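Local coordinates for MGS-M4 (Unidentified, PDB 4Q3M), which probably acts as an NAD(P)H-dependent oxidoreductase of the aldo-keto reductase family, with a TIM-barrel fold and a natural substrate that is not known, at residues Y39-T44 with Q180-A185; T77-E82 with Y103-F108; K83-F88 with E122-E127; N157-H162 with H168-Y173. All coordinates share one frame; numbering follows the deposited sequence.

Contact 1: residues Y39-T44 with Q180-A185; sequences YRHIDT and QLEAYA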
# COMPACT_ATOMS: atom_id res chain seq x y z
N TYR A 39 -20.39 1.07 -25.22
CA TYR A 39 -19.20 0.42 -24.69
C TYR A 39 -18.60 -0.55 -25.71
O TYR A 39 -19.33 -1.29 -26.37
CB TYR A 39 -19.51 -0.33 -23.40
CG TYR A 39 -19.69 0.55 -22.18
CD1 TYR A 39 -20.85 1.28 -21.99
CD2 TYR A 39 -18.70 0.63 -21.20
CE1 TYR A 39 -21.03 2.07 -20.87
CE2 TYR A 39 -18.86 1.42 -20.08
CZ TYR A 39 -20.03 2.14 -19.92
OH TYR A 39 -20.20 2.93 -18.81
N ARG A 40 -17.28 -0.53 -25.84
CA ARG A 40 -16.58 -1.48 -26.69
C ARG A 40 -15.44 -2.13 -25.90
O ARG A 40 -14.49 -2.65 -26.48
CB ARG A 40 -16.04 -0.80 -27.95
CG ARG A 40 -17.12 -0.35 -28.92
CD ARG A 40 -17.98 -1.52 -29.36
NE ARG A 40 -18.99 -1.13 -30.34
CZ ARG A 40 -20.21 -0.71 -30.04
NH1 ARG A 40 -20.59 -0.62 -28.77
NH2 ARG A 40 -21.06 -0.37 -31.00
N HIS A 41 -15.57 -2.10 -24.58
CA HIS A 41 -14.55 -2.64 -23.69
C HIS A 41 -15.21 -3.30 -22.48
O HIS A 41 -15.95 -2.65 -21.74
CB HIS A 41 -13.58 -1.54 -23.26
CG HIS A 41 -12.53 -1.99 -22.29
ND1 HIS A 41 -11.81 -1.11 -21.52
CD2 HIS A 41 -12.07 -3.23 -21.99
CE1 HIS A 41 -10.95 -1.79 -20.77
NE2 HIS A 41 -11.09 -3.07 -21.04
N ILE A 42 -14.94 -4.58 -22.29
CA ILE A 42 -15.49 -5.32 -21.16
C ILE A 42 -14.37 -5.92 -20.31
O ILE A 42 -13.46 -6.55 -20.83
CB ILE A 42 -16.43 -6.45 -21.63
CG1 ILE A 42 -17.49 -5.91 -22.59
CG2 ILE A 42 -17.10 -7.12 -20.43
CD1 ILE A 42 -18.48 -4.96 -21.95
N ASP A 43 -14.45 -5.71 -19.00
CA ASP A 43 -13.42 -6.18 -18.09
C ASP A 43 -13.96 -7.24 -17.13
O ASP A 43 -14.84 -6.96 -16.32
CB ASP A 43 -12.83 -5.01 -17.30
CG ASP A 43 -11.70 -5.43 -16.38
OD1 ASP A 43 -10.53 -5.40 -16.81
OD2 ASP A 43 -11.98 -5.79 -15.21
N THR A 44 -13.42 -8.46 -17.22
CA THR A 44 -13.85 -9.55 -16.36
C THR A 44 -12.66 -10.30 -15.76
O THR A 44 -11.51 -9.88 -15.92
CB THR A 44 -14.75 -10.55 -17.11
OG1 THR A 44 -15.21 -11.56 -16.21
CG2 THR A 44 -13.99 -11.20 -18.26
N GLN A 180 0.71 1.03 -19.68
CA GLN A 180 -0.57 1.72 -19.58
C GLN A 180 -1.24 1.43 -18.25
O GLN A 180 -1.67 0.30 -18.00
CB GLN A 180 -1.50 1.32 -20.73
CG GLN A 180 -2.89 1.91 -20.62
CD GLN A 180 -2.90 3.43 -20.72
OE1 GLN A 180 -2.21 4.01 -21.56
NE2 GLN A 180 -3.68 4.07 -19.86
N LEU A 181 -1.32 2.44 -17.39
CA LEU A 181 -1.98 2.28 -16.11
C LEU A 181 -3.49 2.23 -16.31
O LEU A 181 -4.07 3.07 -17.01
CB LEU A 181 -1.61 3.41 -15.16
CG LEU A 181 -2.02 3.20 -13.70
CD1 LEU A 181 -0.85 3.50 -12.77
CD2 LEU A 181 -3.22 4.06 -13.35
N GLU A 182 -4.13 1.24 -15.70
CA GLU A 182 -5.57 1.09 -15.78
C GLU A 182 -6.17 1.21 -14.39
O GLU A 182 -5.66 0.63 -13.43
CB GLU A 182 -5.94 -0.25 -16.42
CG GLU A 182 -7.42 -0.41 -16.72
CD GLU A 182 -7.74 -1.74 -17.37
OE1 GLU A 182 -6.92 -2.68 -17.25
OE2 GLU A 182 -8.80 -1.85 -18.02
N ALA A 183 -7.25 1.97 -14.27
CA ALA A 183 -7.85 2.24 -12.97
C ALA A 183 -9.10 1.41 -12.73
O ALA A 183 -10.09 1.55 -13.45
CB ALA A 183 -8.17 3.72 -12.84
N TYR A 184 -9.06 0.55 -11.72
CA TYR A 184 -10.28 -0.09 -11.25
C TYR A 184 -10.71 0.59 -9.96
O TYR A 184 -9.94 1.34 -9.36
CB TYR A 184 -10.10 -1.61 -11.07
CG TYR A 184 -9.36 -2.07 -9.82
CD1 TYR A 184 -10.01 -2.16 -8.59
CD2 TYR A 184 -8.03 -2.46 -9.88
CE1 TYR A 184 -9.35 -2.59 -7.46
CE2 TYR A 184 -7.36 -2.90 -8.76
CZ TYR A 184 -8.02 -2.96 -7.55
OH TYR A 184 -7.36 -3.39 -6.42
N ALA A 185 -11.95 0.32 -9.55
CA ALA A 185 -12.60 1.08 -8.48
C ALA A 185 -12.47 2.59 -8.68
O ALA A 185 -12.04 3.30 -7.77
CB ALA A 185 -12.03 0.68 -7.12
O HOH W 1 -10.10 -4.02 -18.81

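Contact 2: residues T77-E82 with Y103-F108; sequences TDQGYE and YLIHWF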
# COMPACT_ATOMS: atom_id res chain seq x y z
N THR A 77 -4.53 -18.64 -7.52
CA THR A 77 -4.34 -20.08 -7.34
C THR A 77 -3.80 -20.77 -8.60
O THR A 77 -3.32 -21.90 -8.53
CB THR A 77 -5.66 -20.76 -6.94
OG1 THR A 77 -6.62 -20.61 -8.00
CG2 THR A 77 -6.21 -20.16 -5.66
N ASP A 78 -3.88 -20.09 -9.73
CA ASP A 78 -3.49 -20.69 -11.00
C ASP A 78 -2.12 -20.21 -11.49
O ASP A 78 -1.72 -20.52 -12.61
CB ASP A 78 -4.54 -20.41 -12.07
CG ASP A 78 -5.85 -21.10 -11.81
OD1 ASP A 78 -5.84 -22.20 -11.22
OD2 ASP A 78 -6.90 -20.54 -12.19
N GLN A 79 -1.42 -19.44 -10.66
CA GLN A 79 -0.11 -18.93 -11.05
C GLN A 79 0.90 -20.06 -11.19
O GLN A 79 0.91 -21.00 -10.40
CB GLN A 79 0.39 -17.88 -10.06
CG GLN A 79 -0.38 -16.57 -10.10
CD GLN A 79 0.36 -15.42 -9.46
OE1 GLN A 79 1.57 -15.51 -9.21
NE2 GLN A 79 -0.35 -14.33 -9.19
N GLY A 80 1.75 -19.97 -12.21
CA GLY A 80 2.65 -21.04 -12.57
C GLY A 80 2.43 -21.40 -14.03
O GLY A 80 1.30 -21.39 -14.50
N TYR A 81 3.51 -21.72 -14.74
CA TYR A 81 3.48 -21.89 -16.19
C TYR A 81 2.39 -22.85 -16.69
O TYR A 81 1.52 -22.45 -17.46
CB TYR A 81 4.84 -22.38 -16.70
CG TYR A 81 4.97 -22.35 -18.20
CD1 TYR A 81 5.34 -21.19 -18.87
CD2 TYR A 81 4.72 -23.49 -18.96
CE1 TYR A 81 5.46 -21.16 -20.25
CE2 TYR A 81 4.83 -23.47 -20.34
CZ TYR A 81 5.20 -22.30 -20.98
OH TYR A 81 5.32 -22.28 -22.35
N GLU A 82 2.44 -24.10 -16.24
CA GLU A 82 1.50 -25.11 -16.71
C GLU A 82 0.07 -24.82 -16.27
O GLU A 82 -0.88 -25.05 -17.02
CB GLU A 82 1.91 -26.50 -16.22
CG GLU A 82 3.24 -26.98 -16.75
CD GLU A 82 3.27 -27.08 -18.27
OE1 GLU A 82 2.20 -27.32 -18.87
OE2 GLU A 82 4.35 -26.92 -18.86
N TYR A 103 -4.89 -10.00 -21.19
CA TYR A 103 -4.83 -10.98 -20.11
C TYR A 103 -3.91 -10.48 -19.01
O TYR A 103 -2.76 -10.12 -19.27
CB TYR A 103 -4.35 -12.34 -20.64
CG TYR A 103 -4.74 -13.51 -19.78
CD1 TYR A 103 -6.02 -13.62 -19.25
CD2 TYR A 103 -3.84 -14.53 -19.50
CE1 TYR A 103 -6.39 -14.70 -18.47
CE2 TYR A 103 -4.19 -15.61 -18.72
CZ TYR A 103 -5.47 -15.69 -18.20
OH TYR A 103 -5.83 -16.77 -17.42
N LEU A 104 -4.42 -10.45 -17.78
CA LEU A 104 -3.68 -9.86 -16.67
C LEU A 104 -3.41 -10.85 -15.54
O LEU A 104 -4.20 -11.75 -15.29
CB LEU A 104 -4.45 -8.66 -16.10
CG LEU A 104 -4.84 -7.52 -17.05
CD1 LEU A 104 -5.68 -6.49 -16.31
CD2 LEU A 104 -3.61 -6.87 -17.65
N ILE A 105 -2.27 -10.66 -14.87
CA ILE A 105 -2.02 -11.33 -13.60
C ILE A 105 -2.74 -10.54 -12.51
O ILE A 105 -2.45 -9.36 -12.31
CB ILE A 105 -0.51 -11.43 -13.28
CG1 ILE A 105 0.24 -12.09 -14.44
CG2 ILE A 105 -0.29 -12.20 -11.99
CD1 ILE A 105 1.73 -12.22 -14.22
N HIS A 106 -3.67 -11.19 -11.82
CA HIS A 106 -4.59 -10.49 -10.93
C HIS A 106 -3.89 -9.89 -9.70
O HIS A 106 -4.14 -8.74 -9.35
CB HIS A 106 -5.70 -11.44 -10.47
CG HIS A 106 -6.99 -10.75 -10.16
ND1 HIS A 106 -8.22 -11.36 -10.34
CD2 HIS A 106 -7.25 -9.51 -9.69
CE1 HIS A 106 -9.17 -10.52 -9.99
NE2 HIS A 106 -8.61 -9.39 -9.59
N TRP A 107 -3.03 -10.68 -9.07
CA TRP A 107 -2.30 -10.21 -7.89
C TRP A 107 -0.84 -10.68 -7.91
O TRP A 107 -0.50 -11.63 -8.61
CB TRP A 107 -2.97 -10.71 -6.60
CG TRP A 107 -4.35 -10.18 -6.37
CD1 TRP A 107 -5.52 -10.73 -6.80
CD2 TRP A 107 -4.71 -9.00 -5.64
NE1 TRP A 107 -6.59 -9.97 -6.39
CE2 TRP A 107 -6.12 -8.90 -5.67
CE3 TRP A 107 -3.98 -8.02 -4.96
CZ2 TRP A 107 -6.81 -7.85 -5.06
CZ3 TRP A 107 -4.67 -6.98 -4.35
CH2 TRP A 107 -6.07 -6.91 -4.40
N PHE A 108 0.00 -10.00 -7.14
CA PHE A 108 1.39 -10.42 -6.99
C PHE A 108 1.51 -11.52 -5.94
O PHE A 108 1.03 -11.37 -4.81
CB PHE A 108 2.27 -9.23 -6.61
CG PHE A 108 3.73 -9.57 -6.45
CD1 PHE A 108 4.54 -9.71 -7.57
CD2 PHE A 108 4.28 -9.76 -5.20
CE1 PHE A 108 5.88 -10.03 -7.43
CE2 PHE A 108 5.62 -10.08 -5.05
CZ PHE A 108 6.42 -10.21 -6.17
O HOH W 2 -2.98 -13.71 -9.64

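Contact 3: residues K83-F88 with E122-E127; sequences KTLEAF and ETLYEE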
# COMPACT_ATOMS: atom_id res chain seq x y z
N LYS A 83 -0.09 -24.30 -15.06
CA LYS A 83 -1.41 -24.03 -14.51
C LYS A 83 -2.04 -22.81 -15.18
O LYS A 83 -3.26 -22.71 -15.29
CB LYS A 83 -1.33 -23.82 -13.00
CG LYS A 83 -2.60 -24.17 -12.25
CD LYS A 83 -2.33 -24.30 -10.76
CE LYS A 83 -3.54 -24.86 -10.02
NZ LYS A 83 -3.25 -25.10 -8.58
N THR A 84 -1.19 -21.89 -15.64
CA THR A 84 -1.66 -20.68 -16.30
C THR A 84 -2.21 -20.98 -17.69
O THR A 84 -3.26 -20.46 -18.08
CB THR A 84 -0.53 -19.63 -16.41
OG1 THR A 84 -0.23 -19.12 -15.10
CG2 THR A 84 -0.96 -18.47 -17.29
N LEU A 85 -1.49 -21.81 -18.44
CA LEU A 85 -1.92 -22.21 -19.78
C LEU A 85 -3.29 -22.86 -19.75
O LEU A 85 -4.12 -22.63 -20.63
CB LEU A 85 -0.90 -23.17 -20.41
CG LEU A 85 0.50 -22.63 -20.69
CD1 LEU A 85 1.38 -23.74 -21.25
CD2 LEU A 85 0.45 -21.45 -21.65
N GLU A 86 -3.54 -23.66 -18.72
CA GLU A 86 -4.80 -24.37 -18.57
C GLU A 86 -5.92 -23.44 -18.09
O GLU A 86 -7.05 -23.53 -18.56
CB GLU A 86 -4.64 -25.54 -17.59
CG GLU A 86 -5.92 -26.32 -17.32
CD GLU A 86 -6.39 -27.14 -18.52
OE1 GLU A 86 -5.66 -27.22 -19.52
OE2 GLU A 86 -7.50 -27.71 -18.44
N ALA A 87 -5.59 -22.55 -17.16
CA ALA A 87 -6.56 -21.60 -16.63
C ALA A 87 -6.98 -20.60 -17.71
O ALA A 87 -8.08 -20.05 -17.66
CB ALA A 87 -6.00 -20.88 -15.43
N PHE A 88 -6.10 -20.38 -18.67
CA PHE A 88 -6.39 -19.48 -19.78
C PHE A 88 -7.38 -20.11 -20.75
O PHE A 88 -8.31 -19.45 -21.22
CB PHE A 88 -5.10 -19.11 -20.52
CG PHE A 88 -5.32 -18.28 -21.75
CD1 PHE A 88 -5.62 -16.93 -21.64
CD2 PHE A 88 -5.24 -18.84 -23.01
CE1 PHE A 88 -5.83 -16.16 -22.76
CE2 PHE A 88 -5.44 -18.07 -24.14
CZ PHE A 88 -5.74 -16.73 -24.01
N GLU A 122 3.52 -14.97 -22.24
CA GLU A 122 4.36 -14.70 -23.40
C GLU A 122 4.20 -15.77 -24.47
O GLU A 122 4.20 -15.47 -25.66
CB GLU A 122 5.83 -14.59 -22.98
CG GLU A 122 6.14 -13.35 -22.16
CD GLU A 122 7.58 -13.30 -21.70
OE1 GLU A 122 8.19 -14.38 -21.51
OE2 GLU A 122 8.12 -12.18 -21.53
N THR A 123 4.06 -17.02 -24.04
CA THR A 123 3.83 -18.12 -24.97
C THR A 123 2.49 -17.94 -25.68
O THR A 123 2.40 -18.13 -26.90
CB THR A 123 3.84 -19.49 -24.24
OG1 THR A 123 5.13 -19.70 -23.65
CG2 THR A 123 3.54 -20.61 -25.22
N LEU A 124 1.47 -17.55 -24.93
CA LEU A 124 0.14 -17.32 -25.48
C LEU A 124 0.14 -16.12 -26.43
O LEU A 124 -0.58 -16.12 -27.43
CB LEU A 124 -0.87 -17.10 -24.36
CG LEU A 124 -1.10 -18.28 -23.41
CD1 LEU A 124 -1.87 -17.83 -22.18
CD2 LEU A 124 -1.83 -19.41 -24.12
N TYR A 125 0.95 -15.12 -26.11
CA TYR A 125 1.06 -13.93 -26.94
C TYR A 125 1.71 -14.26 -28.28
O TYR A 125 1.29 -13.77 -29.33
CB TYR A 125 1.85 -12.84 -26.22
CG TYR A 125 1.90 -11.51 -26.95
CD1 TYR A 125 0.84 -10.61 -26.87
CD2 TYR A 125 3.00 -11.16 -27.73
CE1 TYR A 125 0.88 -9.40 -27.54
CE2 TYR A 125 3.05 -9.96 -28.39
CZ TYR A 125 1.99 -9.08 -28.30
OH TYR A 125 2.03 -7.88 -28.96
N GLU A 126 2.74 -15.10 -28.23
CA GLU A 126 3.43 -15.54 -29.44
C GLU A 126 2.52 -16.42 -30.29
O GLU A 126 2.64 -16.43 -31.52
CB GLU A 126 4.71 -16.28 -29.08
CG GLU A 126 5.78 -15.40 -28.44
CD GLU A 126 6.97 -16.20 -27.94
OE1 GLU A 126 6.96 -17.44 -28.07
OE2 GLU A 126 7.91 -15.58 -27.40
N GLU A 127 1.62 -17.14 -29.64
CA GLU A 127 0.70 -18.03 -30.35
C GLU A 127 -0.53 -17.28 -30.85
O GLU A 127 -1.40 -17.86 -31.51
CB GLU A 127 0.28 -19.19 -29.44
CG GLU A 127 1.39 -20.18 -29.15
CD GLU A 127 0.96 -21.29 -28.21
OE1 GLU A 127 -0.15 -21.19 -27.64
OE2 GLU A 127 1.72 -22.27 -28.05

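Contact 4: residues N157-H162 with H168-Y173; sequences NQVETH and HFLHDY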
# COMPACT_ATOMS: atom_id res chain seq x y z
N ASN A 157 -0.99 -2.14 -16.43
CA ASN A 157 -1.03 -2.38 -14.99
C ASN A 157 -2.34 -1.87 -14.39
O ASN A 157 -2.50 -0.66 -14.19
CB ASN A 157 0.16 -1.72 -14.30
CG ASN A 157 0.25 -2.07 -12.82
OD1 ASN A 157 -0.33 -3.06 -12.37
ND2 ASN A 157 0.98 -1.26 -12.06
N GLN A 158 -3.26 -2.78 -14.11
CA GLN A 158 -4.56 -2.39 -13.56
C GLN A 158 -4.51 -2.32 -12.04
O GLN A 158 -4.39 -3.34 -11.36
CB GLN A 158 -5.65 -3.37 -14.00
CG GLN A 158 -7.03 -2.99 -13.49
CD GLN A 158 -8.10 -3.99 -13.87
OE1 GLN A 158 -8.84 -4.48 -13.02
NE2 GLN A 158 -8.19 -4.30 -15.16
N VAL A 159 -4.62 -1.11 -11.50
CA VAL A 159 -4.56 -0.90 -10.06
C VAL A 159 -5.67 0.02 -9.56
O VAL A 159 -6.24 0.79 -10.33
CB VAL A 159 -3.20 -0.32 -9.63
CG1 VAL A 159 -2.09 -1.33 -9.83
CG2 VAL A 159 -2.91 0.97 -10.39
N GLU A 160 -5.97 -0.08 -8.27
CA GLU A 160 -6.94 0.79 -7.63
C GLU A 160 -6.52 2.25 -7.75
O GLU A 160 -5.49 2.65 -7.20
CB GLU A 160 -7.12 0.42 -6.16
CG GLU A 160 -7.95 1.42 -5.37
CD GLU A 160 -7.80 1.25 -3.87
OE1 GLU A 160 -7.28 0.21 -3.44
OE2 GLU A 160 -8.20 2.18 -3.12
N THR A 161 -7.31 3.03 -8.47
CA THR A 161 -6.99 4.44 -8.68
C THR A 161 -8.25 5.29 -8.72
O THR A 161 -9.14 5.06 -9.54
CB THR A 161 -6.19 4.65 -9.99
OG1 THR A 161 -5.05 3.78 -10.00
CG2 THR A 161 -5.73 6.09 -10.11
N HIS A 162 -8.32 6.26 -7.83
CA HIS A 162 -9.44 7.19 -7.78
C HIS A 162 -9.00 8.51 -7.16
O HIS A 162 -7.81 8.72 -6.90
CB HIS A 162 -10.61 6.59 -6.99
CG HIS A 162 -10.19 5.83 -5.77
ND1 HIS A 162 -9.68 6.45 -4.65
CD2 HIS A 162 -10.22 4.51 -5.50
CE1 HIS A 162 -9.40 5.53 -3.74
NE2 HIS A 162 -9.72 4.35 -4.23
N HIS A 168 0.04 9.07 -8.34
CA HIS A 168 0.85 9.83 -9.29
C HIS A 168 2.26 9.26 -9.45
O HIS A 168 2.85 9.34 -10.53
CB HIS A 168 0.93 11.30 -8.86
CG HIS A 168 -0.35 12.05 -9.05
ND1 HIS A 168 -0.65 12.74 -10.20
CD2 HIS A 168 -1.42 12.21 -8.23
CE1 HIS A 168 -1.84 13.30 -10.08
NE2 HIS A 168 -2.33 12.99 -8.89
N PHE A 169 2.79 8.70 -8.37
CA PHE A 169 4.12 8.11 -8.40
C PHE A 169 4.14 6.86 -9.27
O PHE A 169 4.99 6.73 -10.16
CB PHE A 169 4.58 7.77 -6.98
CG PHE A 169 6.01 7.29 -6.90
CD1 PHE A 169 7.04 8.19 -6.73
CD2 PHE A 169 6.31 5.94 -6.99
CE1 PHE A 169 8.35 7.75 -6.65
CE2 PHE A 169 7.61 5.50 -6.92
CZ PHE A 169 8.64 6.41 -6.75
N LEU A 170 3.21 5.95 -9.01
CA LEU A 170 3.09 4.72 -9.77
C LEU A 170 2.77 5.01 -11.24
O LEU A 170 3.29 4.35 -12.14
CB LEU A 170 2.02 3.81 -9.17
CG LEU A 170 1.74 2.49 -9.87
CD1 LEU A 170 2.99 1.61 -9.89
CD2 LEU A 170 0.58 1.76 -9.21
N HIS A 171 1.92 6.00 -11.45
CA HIS A 171 1.54 6.42 -12.80
C HIS A 171 2.75 6.90 -13.59
O HIS A 171 2.95 6.51 -14.74
CB HIS A 171 0.48 7.53 -12.74
CG HIS A 171 -0.10 7.89 -14.07
ND1 HIS A 171 -0.70 9.10 -14.31
CD2 HIS A 171 -0.17 7.19 -15.23
CE1 HIS A 171 -1.11 9.14 -15.57
NE2 HIS A 171 -0.80 8.00 -16.15
N ASP A 172 3.55 7.75 -12.96
CA ASP A 172 4.76 8.28 -13.59
C ASP A 172 5.74 7.16 -13.93
O ASP A 172 6.34 7.16 -15.00
CB ASP A 172 5.43 9.32 -12.70
CG ASP A 172 4.71 10.66 -12.72
OD1 ASP A 172 3.92 10.90 -13.66
OD2 ASP A 172 4.94 11.47 -11.80
N TYR A 173 5.90 6.22 -13.00
CA TYR A 173 6.79 5.09 -13.23
C TYR A 173 6.35 4.28 -14.45
O TYR A 173 7.16 3.95 -15.32
CB TYR A 173 6.85 4.17 -12.01
CG TYR A 173 7.63 2.90 -12.28
CD1 TYR A 173 9.01 2.88 -12.19
CD2 TYR A 173 6.97 1.72 -12.63
CE1 TYR A 173 9.73 1.72 -12.45
CE2 TYR A 173 7.68 0.57 -12.89
CZ TYR A 173 9.05 0.57 -12.80
OH TYR A 173 9.75 -0.59 -13.06

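Contact 1: residues Y39-T44 with Q180-A185
In the interior of the TIM barrel, H41 and D43 on strand 41-43 face E182 on strand 180-184. The two strands are not sheet neighbours, since strands 17-18 and 226-227 lie between them in the barrel order. Even at the closest point the backbones stay well apart, with D43 CA 9.7 Å from Y184 CA, and long polar side chains have to bridge the gap. E182 does this with a fully extended chain (chi1 -172°, chi2 179°) that carries its carboxylate to the edge of the H41 imidazole. There OE2 of E182 lies in the ring plane, 3.5 Å from CE1 of H41, and the ring and carboxylate planes are only 19° apart. The carboxylates of D43 and E182, nearly perpendicular, are two acidic groups brought close without a bond, D43 OD1 lying 4.1 Å from E182 OE2.

A single water bridges them, donating to E182 OE2 at 2.7 Å and to D43 OD1 at 2.5 Å. H41 NE2 is also hydrogen-bonded to it, at 2.6 Å. D43 OD2 forms a salt bridge with K73, E182 OE1 takes a hydrogen bond from the side-chain amide of Q158, and D43 OD1 accepts from that amide as well as from the water. V226 packs against H41 and E182.

These buried polar atoms are thus satisfied by the shared water, K73 and Q158, with no direct bond between the two segments. D43 and K73 probably correspond to the Asp-Lys pair of the aldo-keto reductase active site, which would make H41, E182 and the water its second shell.

Contact 2: residues T77-E82 with Y103-F108
Hydrogen bonding comes first here, and it is the side-chain amide of Q79 that reaches for the backbone of W107. NE2 of Q79 donates to O of W107 over 2.8 Å. The bond is bent, with 131° at the hydrogen, but the acceptor lies close to the plane of the Q79 amide. A water doubles the link: it accepts from Q79 NE2 at 2.7 Å and from W107 N at 3.1 Å, so NE2 holds the W107 carbonyl directly and its N-H through the water. Beyond CG the Q79 chain is extended (chi2 -162°), which gives it the length to span the gap.

The van der Waals part is small: the CG2 methyl of I105 lies 3.5 Å from the amide nitrogen NE2 of Q79, and the two side chains cross at roughly a right angle. Helix 111-126 adds to the surroundings, with N113 and T117 touching Q79 and F121 touching I105.

Directly after Q79, G80 takes the N-cap position of helix 81-94. The contact therefore joins the loop leading into that helix to the end of strand 102-105 and the loop that follows it, within the beta-alpha-beta unit of strand 69-74, helix 81-94 and strand 102-105, the repeating element of a TIM barrel.

Contact 3: residues K83-F88 with E122-E127
Apolar contact carries this helix pairing, and L124 does most of it by reaching between L85 and F88, which lie one turn apart on helix 81-94. Its CD1 methyl rests over one face of the F88 ring in a CH-pi contact, 3.7 Å from the ring centroid and 22° off the normal. The methyl is displaced toward the rim on the CG side, where L124 CD1 comes to 3.5 Å from F88 CG. CD2 of L124 approaches the same face but is displaced past the rim, 3.6 Å from F88 CD2. With CG of F88 anti to its backbone N (chi1 175°), the ring extends toward helix 111-126 and meets the leucine coming the other way.

The aliphatic pair is lighter: CD2 of L85 touches CD2 of L124 at 3.9 Å, the two side chains meeting at a slant.

No hydrogen bond joins the two segments, but just beyond them the Y81 hydroxyl on helix 81-94 bonds T123 OG1 on the other helix. T84 OG1 is hydrogen-bonded to G80 O.

In the barrel, helices 81-94 and 111-126 lie side by side in the outer layer. F88 extends the packing inward, meeting Y103 of strand 102-105 edge-to-face and touching I100 and V130. T84 and A87 rest on L74 of strand 69-74, while L85 also lies on A120 of the facing helix.

Contact 4: residues N157-H162 with H168-Y173
Helix 168-173 passes strand 157-160 at the usual distance of a layer packed on a sheet, V159 CA lying 9.5 Å from L170 CA and N157 CA 9.4 Å from H171 CA. L170 fills the gap from the helix side. Its CG is anti to the backbone N (chi1 178°), which sends both methyls toward the strand, where CD2 mainly meets V159 while CD1 lies nearest N157.

CD2 of L170 meets V159 tip to tip: V159 CG2 is 3.8 Å away, and V159 CG1 also approaches L170 CD2, at 4.1 Å. CD1 of L170 lies against the side-chain amide of N157, which crosses the leucine at about a right angle, with N157 ND2 4.1 Å from L170 CD1. That amide nitrogen is not left to the leucine alone, as it hydrogen-bonds F138 O.

At the strand end, H162 NE2 donates to E160 OE2 over 2.9 Å, a bent bond (141°) that meets the anti lone pair of OE2 and is tilted from the H162 ring plane. E160 OE1 is paired with K264. On the helix, F169 packs against D270 of the second subunit.

As in any barrel strand the side chains alternate, N157 and V159 toward the outer helix and Q158 toward the interior; in the TIM barrel this strand opens the beta-alpha-beta unit of strand 156-160, helix 168-176 and strand 180-184.

The four contacts run from the barrel interior to its outer layer. Contacts 1 and 4 are joined directly: strands 156-160 and 180-184 are neighbours, with E182 O 2.8 Å from V159 N in a probable hydrogen bond, and the centres of the two contacts are 13 Å apart. Contacts 2 and 3 share helix 81-94, and Y81 OH lies 2.9 Å from T123 OG1. Contact 2 also reaches contact 1 lightly, W107 CH2 being 4.3 Å from Y184 OH, whereas contact 3 stays about 10 Å from contact 1 at the nearest atoms. Contact 1 holds D43, probably part of the active site, and contact 2 includes H106, probably the family's active-site histidine; contact 3 lies in the outer helix layer and contact 4 at a strand-helix interface.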